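PDB 4HR6: lectin from Trichosanthes anguina, which probably binds carbohydrate, being a seed lectin built of three chains and a nontoxic homologue of the type II ribosome-inactivating proteins. Local coordinates for residues B[181-185]-B[186-190]; B[43-46]-B[47-50]. All blocks are in the same frame, centred on the assembly; numbering follows the deposited sequence.

Contact 1 (B[181-185]-B[186-190])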
loop_
_atom_site.group_PDB
_atom_site.type_symbol
_atom_site.label_atom_id
_atom_site.label_comp_id
_atom_site.label_asym_id
_atom_site.label_seq_id
_atom_site.Cartn_x
_atom_site.Cartn_y
_atom_site.Cartn_z
ATOM N N ILE B 181 13.535 -3.144 0.712
ATOM C CA ILE B 181 13.016 -1.806 0.513
ATOM C C ILE B 181 12.715 -1.220 1.883
ATOM O O ILE B 181 11.742 -1.606 2.522
ATOM C CB ILE B 181 11.719 -1.806 -0.323
ATOM C CG1 ILE B 181 11.939 -2.495 -1.654
ATOM C CG2 ILE B 181 11.218 -0.390 -0.554
ATOM C CD1 ILE B 181 10.744 -2.398 -2.580
ATOM N N GLU B 182 13.546 -0.279 2.320
ATOM C CA GLU B 182 13.344 0.412 3.586
ATOM C C GLU B 182 12.354 1.554 3.394
ATOM O O GLU B 182 12.614 2.491 2.659
ATOM C CB GLU B 182 14.673 0.945 4.110
ATOM C CG GLU B 182 15.709 -0.135 4.372
ATOM C CD GLU B 182 17.098 0.415 4.678
ATOM O OE1 GLU B 182 17.250 1.649 4.838
ATOM O OE2 GLU B 182 18.048 -0.398 4.754
ATOM N N VAL B 183 11.211 1.457 4.053
ATOM C CA VAL B 183 10.142 2.431 3.935
ATOM C C VAL B 183 10.105 3.303 5.204
ATOM O O VAL B 183 10.063 2.789 6.329
ATOM C CB VAL B 183 8.792 1.698 3.763
ATOM C CG1 VAL B 183 7.644 2.676 3.677
ATOM C CG2 VAL B 183 8.842 0.809 2.541
ATOM N N ASP B 184 10.092 4.615 5.013
ATOM C CA ASP B 184 10.135 5.557 6.123
ATOM C C ASP B 184 9.051 6.618 6.033
ATOM O O ASP B 184 9.122 7.626 6.721
ATOM C CB ASP B 184 11.524 6.199 6.194
ATOM C CG ASP B 184 11.792 7.159 5.049
ATOM O OD1 ASP B 184 12.383 8.232 5.312
ATOM O OD2 ASP B 184 11.392 6.855 3.897
ATOM N N SER B 185 8.030 6.383 5.200
ATOM C CA SER B 185 6.923 7.325 5.051
ATOM C C SER B 185 5.738 6.628 4.424
ATOM O O SER B 185 5.855 5.517 3.936
ATOM C CB SER B 185 7.331 8.515 4.164
ATOM O OG SER B 185 7.410 8.121 2.807
ATOM N N ILE B 186 4.598 7.294 4.413
ATOM C CA ILE B 186 3.432 6.747 3.746
ATOM C C ILE B 186 3.443 6.878 2.217
ATOM O O ILE B 186 2.568 6.334 1.566
ATOM C CB ILE B 186 2.148 7.429 4.199
ATOM C CG1 ILE B 186 2.278 8.943 4.030
ATOM C CG2 ILE B 186 1.812 7.025 5.620
ATOM C CD1 ILE B 186 0.961 9.593 3.717
ATOM N N TYR B 187 4.417 7.594 1.652
ATOM C CA TYR B 187 4.359 7.991 0.247
ATOM C C TYR B 187 4.902 6.883 -0.628
ATOM O O TYR B 187 5.614 7.151 -1.587
ATOM C CB TYR B 187 5.120 9.317 0.030
ATOM C CG TYR B 187 4.561 10.400 0.905
ATOM C CD1 TYR B 187 5.282 10.909 1.973
ATOM C CD2 TYR B 187 3.285 10.851 0.713
ATOM C CE1 TYR B 187 4.755 11.881 2.800
ATOM C CE2 TYR B 187 2.741 11.814 1.539
ATOM C CZ TYR B 187 3.495 12.326 2.572
ATOM O OH TYR B 187 2.945 13.275 3.383
ATOM N N TYR B 188 4.587 5.638 -0.270
ATOM C CA TYR B 188 4.956 4.468 -1.055
ATOM C C TYR B 188 3.696 3.648 -1.327
ATOM O O TYR B 188 2.902 3.398 -0.407
ATOM C CB TYR B 188 5.980 3.621 -0.321
ATOM C CG TYR B 188 7.317 4.293 -0.171
ATOM C CD1 TYR B 188 7.549 5.186 0.869
ATOM C CD2 TYR B 188 8.357 4.032 -1.059
ATOM C CE1 TYR B 188 8.770 5.808 1.020
ATOM C CE2 TYR B 188 9.580 4.660 -0.924
ATOM C CZ TYR B 188 9.783 5.549 0.125
ATOM O OH TYR B 188 10.994 6.188 0.298
ATOM N N PRO B 189 3.482 3.252 -2.593
ATOM C CA PRO B 189 2.254 2.502 -2.863
ATOM C C PRO B 189 2.198 1.177 -2.116
ATOM O O PRO B 189 1.104 0.718 -1.752
ATOM C CB PRO B 189 2.278 2.286 -4.392
ATOM C CG PRO B 189 3.626 2.692 -4.853
ATOM C CD PRO B 189 4.196 3.620 -3.829
ATOM N N ILE B 190 3.362 0.590 -1.837
ATOM C CA ILE B 190 3.388 -0.677 -1.117
ATOM C C ILE B 190 2.991 -0.536 0.358
ATOM O O ILE B 190 2.913 -1.522 1.074
ATOM C CB ILE B 190 4.725 -1.412 -1.262
ATOM C CG1 ILE B 190 5.836 -0.756 -0.444
ATOM C CG2 ILE B 190 5.124 -1.490 -2.726
ATOM C CD1 ILE B 190 7.149 -1.496 -0.569
#
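Ser185 and Tyr188 meet where strand 180-185 ends and the chain turns into the short helix 189-192. The Ser185 hydroxyl, set between its own backbone N and carbonyl carbon (chi1 73°), reaches forward over the turn and accepts a long but fairly straight bond from the amide two residues on: Tyr187 N lies 3.3 Å from Ser185 OG, with 158° at the hydrogen. This is an ST turn. The same OG sits at the edge of the Tyr188 ring, 3.2 Å from Tyr188 CE1, and is hydrogen-bonded to Val131 O of a neighbouring lectin chain. Tyr188, at the N-cap position, folds its ring back toward the strand, where Val183 CG1 approaches obliquely to 3.8 Å from Tyr188 CD1. Further along, Ile190 CD1 lies 4.2 Å from both Ile181 CG2 and Val183 CG2, and so bridges the two strand residues. Asp184 and Tyr188 turn their polar ends to that same lectin chain: Asp184 OD2 bonds to its Asn133 N, OD1 makes a salt bridge with its Arg8, and Tyr188 OH accepts from its Tyr134 N. Apolar packing on one part of the turn thus adjoins polar groups bonded to the lectin chain, consistent with a role in the interface between chains.

Contact 2 (B[43-46]-B[47-50])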
loop_
_atom_site.group_PDB
_atom_site.type_symbol
_atom_site.label_atom_id
_atom_site.label_comp_id
_atom_site.label_asym_id
_atom_site.label_seq_id
_atom_site.Cartn_x
_atom_site.Cartn_y
_atom_site.Cartn_z
ATOM N N ASN B 43 -3.199 -18.816 24.421
ATOM C CA ASN B 43 -3.186 -17.422 24.788
ATOM C C ASN B 43 -4.459 -16.714 24.399
ATOM O O ASN B 43 -4.487 -15.498 24.327
ATOM C CB ASN B 43 -1.972 -16.733 24.177
ATOM C CG ASN B 43 -2.050 -16.655 22.669
ATOM O OD1 ASN B 43 -2.617 -17.526 22.032
ATOM N ND2 ASN B 43 -1.476 -15.619 22.099
ATOM N N ALA B 44 -5.537 -17.448 24.155
ATOM C CA ALA B 44 -6.817 -16.773 23.938
ATOM C C ALA B 44 -7.118 -15.900 25.149
ATOM O O ALA B 44 -6.844 -16.311 26.289
ATOM C CB ALA B 44 -7.946 -17.762 23.753
ATOM N N PRO B 45 -7.701 -14.714 24.915
ATOM C CA PRO B 45 -8.062 -13.854 26.040
ATOM C C PRO B 45 -9.122 -14.497 26.946
ATOM O O PRO B 45 -9.956 -15.302 26.490
ATOM C CB PRO B 45 -8.591 -12.581 25.377
ATOM C CG PRO B 45 -8.900 -12.943 23.968
ATOM C CD PRO B 45 -8.186 -14.208 23.618
ATOM N N GLN B 46 -9.080 -14.138 28.226
ATOM C CA GLN B 46 -9.955 -14.734 29.242
ATOM C C GLN B 46 -11.436 -14.621 28.888
ATOM O O GLN B 46 -12.220 -15.551 29.075
ATOM C CB GLN B 46 -9.741 -14.032 30.580
ATOM C CG GLN B 46 -8.464 -14.392 31.281
ATOM C CD GLN B 46 -8.491 -13.999 32.751
ATOM O OE1 GLN B 46 -8.134 -12.878 33.120
ATOM N NE2 GLN B 46 -8.898 -14.927 33.589
ATOM N N LEU B 47 -11.801 -13.462 28.365
ATOM C CA LEU B 47 -13.149 -13.191 27.973
ATOM C C LEU B 47 -13.661 -14.155 26.892
ATOM O O LEU B 47 -14.863 -14.400 26.816
ATOM C CB LEU B 47 -13.227 -11.753 27.460
ATOM C CG LEU B 47 -14.626 -11.233 27.142
ATOM C CD1 LEU B 47 -15.338 -10.888 28.439
ATOM C CD2 LEU B 47 -14.543 -10.018 26.235
ATOM N N ALA B 48 -12.759 -14.661 26.043
ATOM C CA ALA B 48 -13.131 -15.642 25.024
ATOM C C ALA B 48 -13.745 -16.891 25.651
ATOM O O ALA B 48 -14.736 -17.413 25.142
ATOM C CB ALA B 48 -11.933 -16.029 24.167
ATOM N N PHE B 49 -13.159 -17.371 26.743
ATOM C CA PHE B 49 -13.673 -18.588 27.385
ATOM C C PHE B 49 -15.050 -18.395 28.000
ATOM O O PHE B 49 -15.794 -19.364 28.153
ATOM C CB PHE B 49 -12.733 -19.082 28.470
ATOM C CG PHE B 49 -11.427 -19.547 27.951
ATOM C CD1 PHE B 49 -10.354 -18.689 27.884
ATOM C CD2 PHE B 49 -11.272 -20.849 27.507
ATOM C CE1 PHE B 49 -9.138 -19.121 27.396
ATOM C CE2 PHE B 49 -10.059 -21.291 27.031
ATOM C CZ PHE B 49 -8.994 -20.422 26.966
ATOM N N HIS B 50 -15.364 -17.155 28.373
ATOM C CA HIS B 50 -16.580 -16.855 29.101
ATOM C C HIS B 50 -17.705 -16.550 28.166
ATOM O O HIS B 50 -18.844 -16.668 28.554
ATOM C CB HIS B 50 -16.368 -15.704 30.094
ATOM C CG HIS B 50 -15.602 -16.116 31.311
ATOM N ND1 HIS B 50 -14.233 -15.992 31.406
ATOM C CD2 HIS B 50 -16.006 -16.700 32.464
ATOM C CE1 HIS B 50 -13.826 -16.466 32.570
ATOM N NE2 HIS B 50 -14.885 -16.898 33.234
#
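Ala48 and Pro45 make the first bond across the start of helix 46-51, just past Leu47, whose side chain leads away from the preceding loop. Ala48 N donates to Pro45 O at 2.9 Å, with a bent angle of 135° at the hydrogen and the donor well above the carbonyl plane; Ala48 CB stands 4.2 Å from Pro45 CD and 4.4 Å from Ala44 CB. Phe49 turns its ring back along the loop, where the carbonyl oxygens of Ala44 and Gln46 lie near the ring plane at its edge; Phe49 CE1 is 3.8 Å from Ala44 O and 4.1 Å from Ala44 CB. With CG anti to its carbonyl carbon (chi1 -75°), the imidazole of His50 swings back so that His50 ND1 donates to Gln46 O at 3.1 Å, with 158° at the hydrogen, from above the carbonyl plane of Gln46. Gln46 O thus takes two bonds, a weak one from the Phe49 amide and this straighter one, which orients the imidazole. This first turn of the helix, following the loop after strand 37-40, lies on the surface of the N-terminal sheet: Leu47 and Ala48 rest on Phe3 of strand 3-9, Ala44 and Pro45 on Val28 of strand 26-32, while Phe49 stacks with Phe40 of strand 37-40 and bonds through its O to Gln58 of strand 57-60.

From the N terminus the chain first builds strands 3-9 to 37-40 of the mixed sheet, then reaches contact 2, which shapes the entry into helix 46-51. That helix lies on the crossover between the parallel neighbours 37-40 and 57-60. A run of helices follows, ending with 141-159, before the two-stranded hairpin 166-174 and 180-185; contact 1 turns the chain out of its second strand into helix 189-192. Each contact closes a turn of a few residues, and the two stand in series, neither nested nor crossed. Their centres are 36 Å apart on opposite sides of the chain's centre, contact 2 at the sheet surface and contact 1 against a neighbouring lectin chain.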